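Local coordinates for protein agarase (PDB 3WZ1) that cleaves, through this GH16 catalytic domain, beta-1,4-galactosidic linkages within agarose chains to give mainly neoagarotetraose, at residues A[25-28]-A[29-33]; A[36-39]-A[40-44]; A[48-51]-A[52-56]; A[250-253]-A[254-257]. All coordinates share one frame; numbering follows the deposited sequence.

Contact 1. Residues A[25-28]-A[29-33]; sequences LSDD and FNYEA. With NA (sodium ion), chain B.
Within the sodium-binding loop that follows strand 18-22, Asp-27 turns its carboxylate forward to grip both Phe-29 and Tyr-31. Phe-29 N donates to Asp-27 OD1 over 2.9 Å, arriving from above the carboxylate plane by 45°. Asp-27 OD2 accepts a hydrogen bond from Tyr-31 OH at 2.7 Å on its syn side, the ring and carboxylate nearly coplanar, and also accepts from Trp-46 NE1. With CG anti to the backbone N (chi1 -163°), the same carboxylate lies stacked over one face of the Phe-29 ring, while Asp-27 CB makes a CH-pi contact 4.3 Å from the ring centroid. An aspartate suits this buried place because two oxygens on a short stem serve several donors; an alanine here would probably leave Phe-29 N and the Tyr-31 hydroxyl without their acceptor. In this beta-jelly-roll domain the loop lies against strands 264-276 and 67-70, which both touch Phe-29. Asp-28 O binds the sodium ion at 2.3 Å, joined by Asp-4, Gly-72 and Asp-267. A water links Asp-28 to the turn, donating to OD1 at 2.6 Å and accepting from Asn-30 N at 2.8 Å.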
loop_
_atom_site.group_PDB
_atom_site.type_symbol
_atom_site.label_atom_id
_atom_site.label_comp_id
_atom_site.label_asym_id
_atom_site.label_seq_id
_atom_site.Cartn_x
_atom_site.Cartn_y
_atom_site.Cartn_z
ATOM N N LEU A 25 -14.414 -4.113 -5.546
ATOM C CA LEU A 25 -13.330 -3.143 -5.666
ATOM C C LEU A 25 -12.120 -3.727 -6.407
ATOM O O LEU A 25 -11.274 -2.999 -6.924
ATOM C CB LEU A 25 -12.904 -2.621 -4.284
ATOM C CG LEU A 25 -11.786 -1.589 -4.254
ATOM C CD1 LEU A 25 -12.121 -0.328 -5.040
ATOM C CD2 LEU A 25 -11.431 -1.241 -2.814
ATOM N N SER A 26 -12.039 -5.054 -6.452
ATOM C CA SER A 26 -10.910 -5.725 -7.101
ATOM C C SER A 26 -10.779 -5.251 -8.549
ATOM O O SER A 26 -11.785 -5.139 -9.262
ATOM C CB SER A 26 -11.076 -7.236 -7.057
ATOM O OG SER A 26 -11.322 -7.672 -5.717
ATOM N N ASP A 27 -9.550 -4.954 -8.954
ATOM C CA ASP A 27 -9.260 -4.300 -10.237
ATOM C C ASP A 27 -7.925 -4.844 -10.748
ATOM O O ASP A 27 -6.932 -4.741 -10.054
ATOM C CB ASP A 27 -9.243 -2.762 -10.078
ATOM C CG ASP A 27 -9.367 -2.012 -11.403
ATOM O OD1 ASP A 27 -9.206 -2.642 -12.468
ATOM O OD2 ASP A 27 -9.607 -0.772 -11.371
ATOM N N ASP A 28 -7.923 -5.415 -11.955
ATOM C CA ASP A 28 -6.683 -5.830 -12.602
ATOM C C ASP A 28 -6.201 -4.875 -13.700
ATOM O O ASP A 28 -5.262 -5.179 -14.423
ATOM C CB ASP A 28 -6.745 -7.296 -13.080
ATOM C CG ASP A 28 -7.780 -7.532 -14.150
ATOM O OD1 ASP A 28 -8.547 -6.593 -14.499
ATOM O OD2 ASP A 28 -7.838 -8.685 -14.652
ATOM N N PHE A 29 -6.836 -3.708 -13.801
ATOM C CA PHE A 29 -6.281 -2.580 -14.550
ATOM C C PHE A 29 -6.076 -2.878 -16.034
ATOM O O PHE A 29 -5.145 -2.385 -16.661
ATOM C CB PHE A 29 -4.987 -2.084 -13.872
ATOM C CG PHE A 29 -5.217 -1.586 -12.468
ATOM C CD1 PHE A 29 -6.006 -0.469 -12.237
ATOM C CD2 PHE A 29 -4.670 -2.253 -11.370
ATOM C CE1 PHE A 29 -6.251 -0.037 -10.961
ATOM C CE2 PHE A 29 -4.912 -1.819 -10.086
ATOM C CZ PHE A 29 -5.699 -0.700 -9.888
ATOM N N ASN A 30 -6.995 -3.644 -16.597
ATOM C CA ASN A 30 -6.972 -3.938 -18.024
ATOM C C ASN A 30 -7.895 -2.995 -18.787
ATOM O O ASN A 30 -8.905 -3.383 -19.398
ATOM C CB ASN A 30 -7.284 -5.414 -18.268
ATOM C CG ASN A 30 -6.143 -6.299 -17.856
ATOM O OD1 ASN A 30 -6.292 -7.149 -16.986
ATOM N ND2 ASN A 30 -4.990 -6.091 -18.453
ATOM N N TYR A 31 -7.536 -1.727 -18.712
ATOM C CA TYR A 31 -8.222 -0.661 -19.439
ATOM C C TYR A 31 -7.253 0.491 -19.586
ATOM O O TYR A 31 -6.180 0.509 -18.958
ATOM C CB TYR A 31 -9.497 -0.204 -18.727
ATOM C CG TYR A 31 -9.343 0.141 -17.250
ATOM C CD1 TYR A 31 -9.472 -0.837 -16.270
ATOM C CD2 TYR A 31 -9.114 1.457 -16.847
ATOM C CE1 TYR A 31 -9.330 -0.522 -14.938
ATOM C CE2 TYR A 31 -8.993 1.787 -15.519
ATOM C CZ TYR A 31 -9.101 0.797 -14.559
ATOM O OH TYR A 31 -8.987 1.126 -13.212
ATOM N N GLU A 32 -7.623 1.464 -20.413
ATOM C CA GLU A 32 -6.773 2.623 -20.657
ATOM C C GLU A 32 -7.398 3.829 -19.946
ATOM O O GLU A 32 -8.529 4.216 -20.242
ATOM C CB GLU A 32 -6.620 2.859 -22.166
ATOM C CG GLU A 32 -5.877 1.739 -22.878
ATOM C CD GLU A 32 -4.439 1.587 -22.404
ATOM O OE1 GLU A 32 -3.736 2.615 -22.294
ATOM O OE2 GLU A 32 -4.007 0.430 -22.140
ATOM N N ALA A 33 -6.659 4.394 -18.987
ATOM C CA ALA A 33 -7.078 5.610 -18.279
ATOM C C ALA A 33 -5.900 6.570 -18.259
ATOM O O ALA A 33 -5.016 6.496 -17.390
ATOM C CB ALA A 33 -7.560 5.291 -16.879
HETATM NA NA NA B . -3.148 -6.133 -14.514
HETATM O O HOH W 1 -9.526 -4.549 -15.668
#

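Contact 2. Residues A[36-39]-A[40-44]; sequences AGKS and TRFYE
Ser-39 caps the helix that begins at Thr-40, and both of its oxygens accept from the first turn. The hydroxyl takes Phe-42 N: Phe-42 N to Ser-39 OG is 3.1 Å with an N-H...O angle of 165°. This is the N-cap bond, possible because OG stands between the backbone N and the carbonyl carbon (chi1 80°) and so faces the amides of the first turn. Ser-39 O receives Tyr-43 N at 3.2 Å, with the donor tilted 19° from the carbonyl plane. A serine suits the position, since its short side chain brings an acceptor close to a backbone N-H that no preceding turn can serve.

Lys-38 divides its chain between apolar and polar work. Its CB lies 3.6 Å from Phe-42 CD2, and CG sits over one face of that ring, 4.0 Å from the centroid, as a CH-pi contact. Bends at chi2 and chi4 then carry the ammonium group onward: NZ makes a salt bridge with Glu-48 OE1 and hydrogen bonds to the carbonyls of Ala-35 and Ser-67. Tyr-43 OH is held by the other oxygen of Glu-48, and its ring edge meets Gly-37 O, which is 3.4 Å from Tyr-43 CE2. Gly-37 suits a backbone turn in which a CB would be jammed against the carbonyl O of Ala-36.

Glu-48 closes strand 46-48, which follows the helix directly, and Ser-67 opens strand 67-70. Tyr-43 ties the helix to the first of these, where Trp-46 also meets the Phe-42 ring, while Lys-38, just before the cap, reaches both strands.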
loop_
_atom_site.group_PDB
_atom_site.type_symbol
_atom_site.label_atom_id
_atom_site.label_comp_id
_atom_site.label_asym_id
_atom_site.label_seq_id
_atom_site.Cartn_x
_atom_site.Cartn_y
_atom_site.Cartn_z
ATOM N N ALA A 36 -4.408 12.543 -17.529
ATOM C CA ALA A 36 -5.402 13.618 -17.447
ATOM C C ALA A 36 -6.754 13.079 -17.898
ATOM O O ALA A 36 -6.911 12.718 -19.074
ATOM C CB ALA A 36 -4.973 14.798 -18.328
ATOM N N GLY A 37 -7.712 12.996 -16.980
ATOM C CA GLY A 37 -9.086 12.602 -17.325
ATOM C C GLY A 37 -9.433 11.157 -17.030
ATOM O O GLY A 37 -10.602 10.820 -16.917
ATOM N N LYS A 38 -8.417 10.298 -16.924
ATOM C CA LYS A 38 -8.634 8.893 -16.585
ATOM C C LYS A 38 -9.654 8.236 -17.533
ATOM O O LYS A 38 -9.547 8.393 -18.747
ATOM C CB LYS A 38 -8.989 8.754 -15.098
ATOM C CG LYS A 38 -7.918 9.257 -14.136
ATOM C CD LYS A 38 -6.628 8.456 -14.273
ATOM C CE LYS A 38 -5.667 8.725 -13.119
ATOM N NZ LYS A 38 -5.117 10.119 -13.152
ATOM N N SER A 39 -10.614 7.493 -16.994
ATOM C CA SER A 39 -11.605 6.789 -17.805
ATOM C C SER A 39 -12.843 6.483 -16.987
ATOM O O SER A 39 -12.830 6.539 -15.756
ATOM C CB SER A 39 -11.022 5.507 -18.371
ATOM O OG SER A 39 -11.029 4.483 -17.391
ATOM N N THR A 40 -13.935 6.152 -17.679
ATOM C CA THR A 40 -15.161 5.804 -16.984
ATOM C C THR A 40 -14.915 4.614 -16.040
ATOM O O THR A 40 -15.340 4.631 -14.887
ATOM C CB THR A 40 -16.278 5.482 -17.984
ATOM O OG1 THR A 40 -16.425 6.597 -18.876
ATOM C CG2 THR A 40 -17.569 5.237 -17.270
ATOM N N ARG A 41 -14.205 3.603 -16.526
ATOM C CA ARG A 41 -13.948 2.411 -15.707
ATOM C C ARG A 41 -13.108 2.766 -14.478
ATOM O O ARG A 41 -13.360 2.259 -13.386
ATOM C CB ARG A 41 -13.247 1.332 -16.529
ATOM C CG ARG A 41 -12.882 0.090 -15.719
ATOM C CD ARG A 41 -13.744 -1.103 -16.083
ATOM N NE ARG A 41 -13.416 -1.526 -17.444
ATOM C CZ ARG A 41 -12.630 -2.553 -17.772
ATOM N NH1 ARG A 41 -12.071 -3.326 -16.840
ATOM N NH2 ARG A 41 -12.416 -2.817 -19.061
ATOM N N PHE A 42 -12.116 3.620 -14.651
ATOM C CA PHE A 42 -11.311 4.046 -13.502
ATOM C C PHE A 42 -12.201 4.597 -12.393
ATOM O O PHE A 42 -12.096 4.216 -11.226
ATOM C CB PHE A 42 -10.280 5.094 -13.922
ATOM C CG PHE A 42 -9.486 5.652 -12.779
ATOM C CD1 PHE A 42 -8.341 4.993 -12.343
ATOM C CD2 PHE A 42 -9.858 6.833 -12.145
ATOM C CE1 PHE A 42 -7.599 5.506 -11.284
ATOM C CE2 PHE A 42 -9.121 7.352 -11.089
ATOM C CZ PHE A 42 -7.989 6.684 -10.667
ATOM N N TYR A 43 -13.099 5.502 -12.760
ATOM C CA TYR A 43 -13.927 6.185 -11.784
ATOM C C TYR A 43 -15.059 5.338 -11.190
ATOM O O TYR A 43 -15.693 5.748 -10.220
ATOM C CB TYR A 43 -14.473 7.504 -12.371
ATOM C CG TYR A 43 -13.422 8.580 -12.608
ATOM C CD1 TYR A 43 -12.634 9.064 -11.567
ATOM C CD2 TYR A 43 -13.253 9.172 -13.868
ATOM C CE1 TYR A 43 -11.690 10.062 -11.767
ATOM C CE2 TYR A 43 -12.318 10.176 -14.062
ATOM C CZ TYR A 43 -11.547 10.622 -13.007
ATOM O OH TYR A 43 -10.594 11.620 -13.175
ATOM N N GLU A 44 -15.288 4.139 -11.729
ATOM C CA GLU A 44 -16.235 3.234 -11.106
ATOM C C GLU A 44 -15.760 2.814 -9.711
ATOM O O GLU A 44 -16.579 2.521 -8.826
ATOM C CB GLU A 44 -16.462 1.981 -11.947
ATOM C CG GLU A 44 -17.293 2.160 -13.209
ATOM C CD GLU A 44 -17.251 0.899 -14.077
ATOM O OE1 GLU A 44 -17.072 -0.216 -13.523
ATOM O OE2 GLU A 44 -17.349 1.007 -15.314
#

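Contact 3. Residues A[48-51]-A[52-56]; sequences EGFI and NPWTG
Phe-50 and Trp-54 meet as an offset edge-to-face pair in the loop between strands 46-48 and 60-62. The indole presents its edge to the face of Phe-50, with the planes at 60° and the centroid of the six-membered ring 5.5 Å from that of Phe-50; the nearest atoms, Phe-50 CE2 and Trp-54 CE3, are 3.6 Å apart. Asn-52 runs alongside Phe-50, pointing the same way, but its amide stands almost perpendicular to the ring, at 86°. Asn-52 OD1 lies at the ring edge, 3.3 Å from Phe-50 CD2. With Asn-52 CG placed between its own N and carbonyl carbon (chi1 64°), this oxygen also receives Trp-54 N at 2.9 Å in the carbonyl plane, an Asx turn. Ile-51 CG1 rests over the centre of one Phe-50 face. A water accepts from Phe-50 N and donates to Asn-52 O. Both aromatic rings also meet Trp-62, and Phe-50 lies about 8 Å, side chain to side chain, from Glu-129, the predicted nucleophile. The rings thus meet by aromatic packing, while the Asx bond holds the bend, which asparagine suits because one oxygen can serve a backbone N-H while facing the weakly positive ring edge.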
loop_
_atom_site.group_PDB
_atom_site.type_symbol
_atom_site.label_atom_id
_atom_site.label_comp_id
_atom_site.label_asym_id
_atom_site.label_seq_id
_atom_site.Cartn_x
_atom_site.Cartn_y
_atom_site.Cartn_z
ATOM N N GLU A 48 -8.790 10.077 -7.842
ATOM C CA GLU A 48 -7.404 10.544 -7.751
ATOM C C GLU A 48 -7.173 11.147 -6.375
ATOM O O GLU A 48 -8.086 11.756 -5.798
ATOM C CB GLU A 48 -7.104 11.574 -8.837
ATOM C CG GLU A 48 -7.098 10.945 -10.229
ATOM C CD GLU A 48 -7.717 11.823 -11.291
ATOM O OE1 GLU A 48 -7.071 12.029 -12.338
ATOM O OE2 GLU A 48 -8.877 12.274 -11.063
ATOM N N GLY A 49 -5.964 11.008 -5.858
ATOM C CA GLY A 49 -5.568 11.613 -4.584
ATOM C C GLY A 49 -5.757 10.708 -3.391
ATOM O O GLY A 49 -5.475 9.510 -3.468
ATOM N N PHE A 50 -6.260 11.301 -2.311
ATOM C CA PHE A 50 -6.202 10.756 -0.955
ATOM C C PHE A 50 -7.629 10.698 -0.421
ATOM O O PHE A 50 -8.609 10.990 -1.140
ATOM C CB PHE A 50 -5.279 11.710 -0.136
ATOM C CG PHE A 50 -5.016 11.319 1.303
ATOM C CD1 PHE A 50 -4.489 10.084 1.652
ATOM C CD2 PHE A 50 -5.247 12.232 2.329
ATOM C CE1 PHE A 50 -4.246 9.760 2.970
ATOM C CE2 PHE A 50 -4.986 11.906 3.656
ATOM C CZ PHE A 50 -4.474 10.661 3.978
ATOM N N ILE A 51 -7.779 10.311 0.845
ATOM C CA ILE A 51 -9.114 10.277 1.473
ATOM C C ILE A 51 -9.685 11.669 1.718
ATOM O O ILE A 51 -10.896 11.802 1.943
ATOM C CB ILE A 51 -9.147 9.466 2.784
ATOM C CG1 ILE A 51 -8.112 9.985 3.792
ATOM C CG2 ILE A 51 -8.913 7.988 2.504
ATOM C CD1 ILE A 51 -8.360 9.502 5.198
ATOM N N ASN A 52 -8.819 12.681 1.695
ATOM C CA ASN A 52 -9.213 14.074 1.912
ATOM C C ASN A 52 -8.250 14.965 1.112
ATOM O O ASN A 52 -7.374 14.443 0.409
ATOM C CB ASN A 52 -9.271 14.376 3.421
ATOM C CG ASN A 52 -7.921 14.264 4.116
ATOM O OD1 ASN A 52 -6.920 14.793 3.649
ATOM N ND2 ASN A 52 -7.895 13.587 5.272
ATOM N N PRO A 53 -8.403 16.303 1.184
ATOM C CA PRO A 53 -7.558 17.132 0.338
ATOM C C PRO A 53 -6.076 17.254 0.697
ATOM O O PRO A 53 -5.338 17.948 -0.017
ATOM C CB PRO A 53 -8.224 18.511 0.444
ATOM C CG PRO A 53 -9.655 18.199 0.744
ATOM C CD PRO A 53 -9.550 17.056 1.709
ATOM N N TRP A 54 -5.620 16.636 1.783
ATOM C CA TRP A 54 -4.203 16.694 2.127
ATOM C C TRP A 54 -3.348 16.228 0.961
ATOM O O TRP A 54 -3.664 15.224 0.342
ATOM C CB TRP A 54 -3.925 15.812 3.327
ATOM C CG TRP A 54 -2.566 15.931 3.910
ATOM C CD1 TRP A 54 -1.923 17.083 4.273
ATOM C CD2 TRP A 54 -1.702 14.855 4.291
ATOM N NE1 TRP A 54 -0.692 16.786 4.809
ATOM C CE2 TRP A 54 -0.541 15.428 4.849
ATOM C CE3 TRP A 54 -1.782 13.463 4.190
ATOM C CZ2 TRP A 54 0.522 14.655 5.328
ATOM C CZ3 TRP A 54 -0.719 12.696 4.679
ATOM C CH2 TRP A 54 0.418 13.305 5.231
ATOM N N THR A 55 -2.278 16.954 0.676
ATOM C CA THR A 55 -1.422 16.600 -0.464
ATOM C C THR A 55 -0.170 15.801 -0.097
ATOM O O THR A 55 0.640 15.503 -0.981
ATOM C CB THR A 55 -1.045 17.843 -1.270
ATOM O OG1 THR A 55 -0.460 18.808 -0.398
ATOM C CG2 THR A 55 -2.307 18.405 -1.941
ATOM N N GLY A 56 -0.009 15.456 1.179
ATOM C CA GLY A 56 0.925 14.404 1.560
ATOM C C GLY A 56 2.061 14.784 2.473
ATOM O O GLY A 56 2.245 15.969 2.816
HETATM O O HOH W 2 -6.939 14.094 -2.316
#

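Contact 4. Residues A[250-253]-A[254-257]; sequences TPTD and AELA
The backbone passes from an extended Thr-252 into helical residues from Asp-253 onward, and at this change Thr-252 and Glu-255 exchange bonds as a capping box at the start of helix 253-256. Glu-255 N donates to Thr-252 OG1 at 3.1 Å; in return Thr-252 N donates to Glu-255 OE1 at 3.0 Å, nearly straight at 166° but reaching the oxygen from 37° above the carboxylate plane. A chi1 of 65° swings the threonine hydroxyl over its own backbone, where it faces Glu-255 N. Glutamate suits the third helical position because its chain, extended beyond CG, is long enough to come back to the amide at the cap.

Ordinary helical bonds follow: Leu-256 N to Thr-252 O at 3.0 Å, and Ala-257 N to Asp-253 O, also 3.0 Å. Charges gather round this end. Glu-255 OE2 pairs with Arg-140 NE, and Arg-140 NH2 donates to Thr-250 O, while Asp-253 OD1 pairs with Arg-80 of strand 73-80; acidic groups at a helix start are likely to be favoured by its dipole. Shortening Glu-255 to an alanine is likely to strand Thr-252 N without its acceptor and Arg-140 without its carboxylate mate.

Pro-251, just before the cap, has no N-H to satisfy, and its CB points toward the helix. Leu-256, which also touches strand 73-80, receives it there, with Pro-251 CB 3.7 Å from Leu-256 CG.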
loop_
_atom_site.group_PDB
_atom_site.type_symbol
_atom_site.label_atom_id
_atom_site.label_comp_id
_atom_site.label_asym_id
_atom_site.label_seq_id
_atom_site.Cartn_x
_atom_site.Cartn_y
_atom_site.Cartn_z
ATOM N N THR A 250 15.938 11.692 -0.054
ATOM C CA THR A 250 14.853 12.140 -0.924
ATOM C C THR A 250 15.366 12.043 -2.360
ATOM O O THR A 250 16.589 12.123 -2.596
ATOM C CB THR A 250 14.393 13.579 -0.525
ATOM O OG1 THR A 250 13.171 13.926 -1.202
ATOM C CG2 THR A 250 15.435 14.611 -0.901
ATOM N N PRO A 251 14.470 11.862 -3.340
ATOM C CA PRO A 251 14.973 11.675 -4.690
ATOM C C PRO A 251 15.741 12.872 -5.250
ATOM O O PRO A 251 15.410 14.030 -4.957
ATOM C CB PRO A 251 13.717 11.460 -5.529
ATOM C CG PRO A 251 12.731 10.952 -4.556
ATOM C CD PRO A 251 13.007 11.655 -3.272
ATOM N N THR A 252 16.726 12.576 -6.077
ATOM C CA THR A 252 17.430 13.613 -6.819
ATOM C C THR A 252 16.672 13.926 -8.114
ATOM O O THR A 252 15.839 13.139 -8.600
ATOM C CB THR A 252 18.848 13.162 -7.192
ATOM O OG1 THR A 252 18.769 12.055 -8.094
ATOM C CG2 THR A 252 19.644 12.773 -5.950
ATOM N N ASP A 253 16.977 15.073 -8.726
ATOM C CA ASP A 253 16.402 15.392 -10.016
ATOM C C ASP A 253 16.725 14.315 -11.071
ATOM O O ASP A 253 15.898 13.982 -11.897
ATOM C CB ASP A 253 16.939 16.733 -10.544
ATOM C CG ASP A 253 16.454 17.926 -9.753
ATOM O OD1 ASP A 253 15.687 17.784 -8.785
ATOM O OD2 ASP A 253 16.851 19.054 -10.121
ATOM N N ALA A 254 17.936 13.766 -11.021
ATOM C CA ALA A 254 18.345 12.758 -11.989
ATOM C C ALA A 254 17.510 11.480 -11.856
ATOM O O ALA A 254 17.120 10.885 -12.847
ATOM C CB ALA A 254 19.824 12.438 -11.838
ATOM N N GLU A 255 17.211 11.089 -10.620
ATOM C CA GLU A 255 16.364 9.921 -10.366
ATOM C C GLU A 255 14.932 10.172 -10.849
ATOM O O GLU A 255 14.325 9.348 -11.525
ATOM C CB GLU A 255 16.370 9.584 -8.882
ATOM C CG GLU A 255 17.666 8.956 -8.404
ATOM C CD GLU A 255 17.809 8.875 -6.915
ATOM O OE1 GLU A 255 17.113 9.607 -6.178
ATOM O OE2 GLU A 255 18.630 8.058 -6.448
ATOM N N LEU A 256 14.405 11.356 -10.535
ATOM C CA LEU A 256 13.031 11.686 -10.897
ATOM C C LEU A 256 12.826 11.785 -12.400
ATOM O O LEU A 256 11.740 11.546 -12.901
ATOM C CB LEU A 256 12.615 13.003 -10.237
ATOM C CG LEU A 256 12.441 12.918 -8.728
ATOM C CD1 LEU A 256 12.485 14.303 -8.132
ATOM C CD2 LEU A 256 11.144 12.215 -8.377
ATOM N N ALA A 257 13.895 12.138 -13.112
ATOM C CA ALA A 257 13.851 12.230 -14.546
ATOM C C ALA A 257 14.013 10.911 -15.282
ATOM O O ALA A 257 13.782 10.865 -16.483
ATOM C CB ALA A 257 14.884 13.226 -15.022
#

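Contacts 1, 2 and 3 lie close in sequence, while contact 4 stands apart, its nearest atoms about 12 Å from those of contact 3. Contact 1 is the most buried and gathers its polar groups round one carboxylate and a metal; contacts 2, 3 and 4 are partly buried. Contacts 1 and 2 pack together, Tyr-31 CD1 lying 3.6 Å from Arg-41 CG, and contact 2 is joined to contact 3 by polar bonds. Contacts 2 and 4 both begin helices, yet Ser-39 caps one-sidedly whereas 250-257 has a reciprocal box whose glutamate also pairs with an arginine. Contact 3, mainly aromatic, is the one near the predicted catalytic residues.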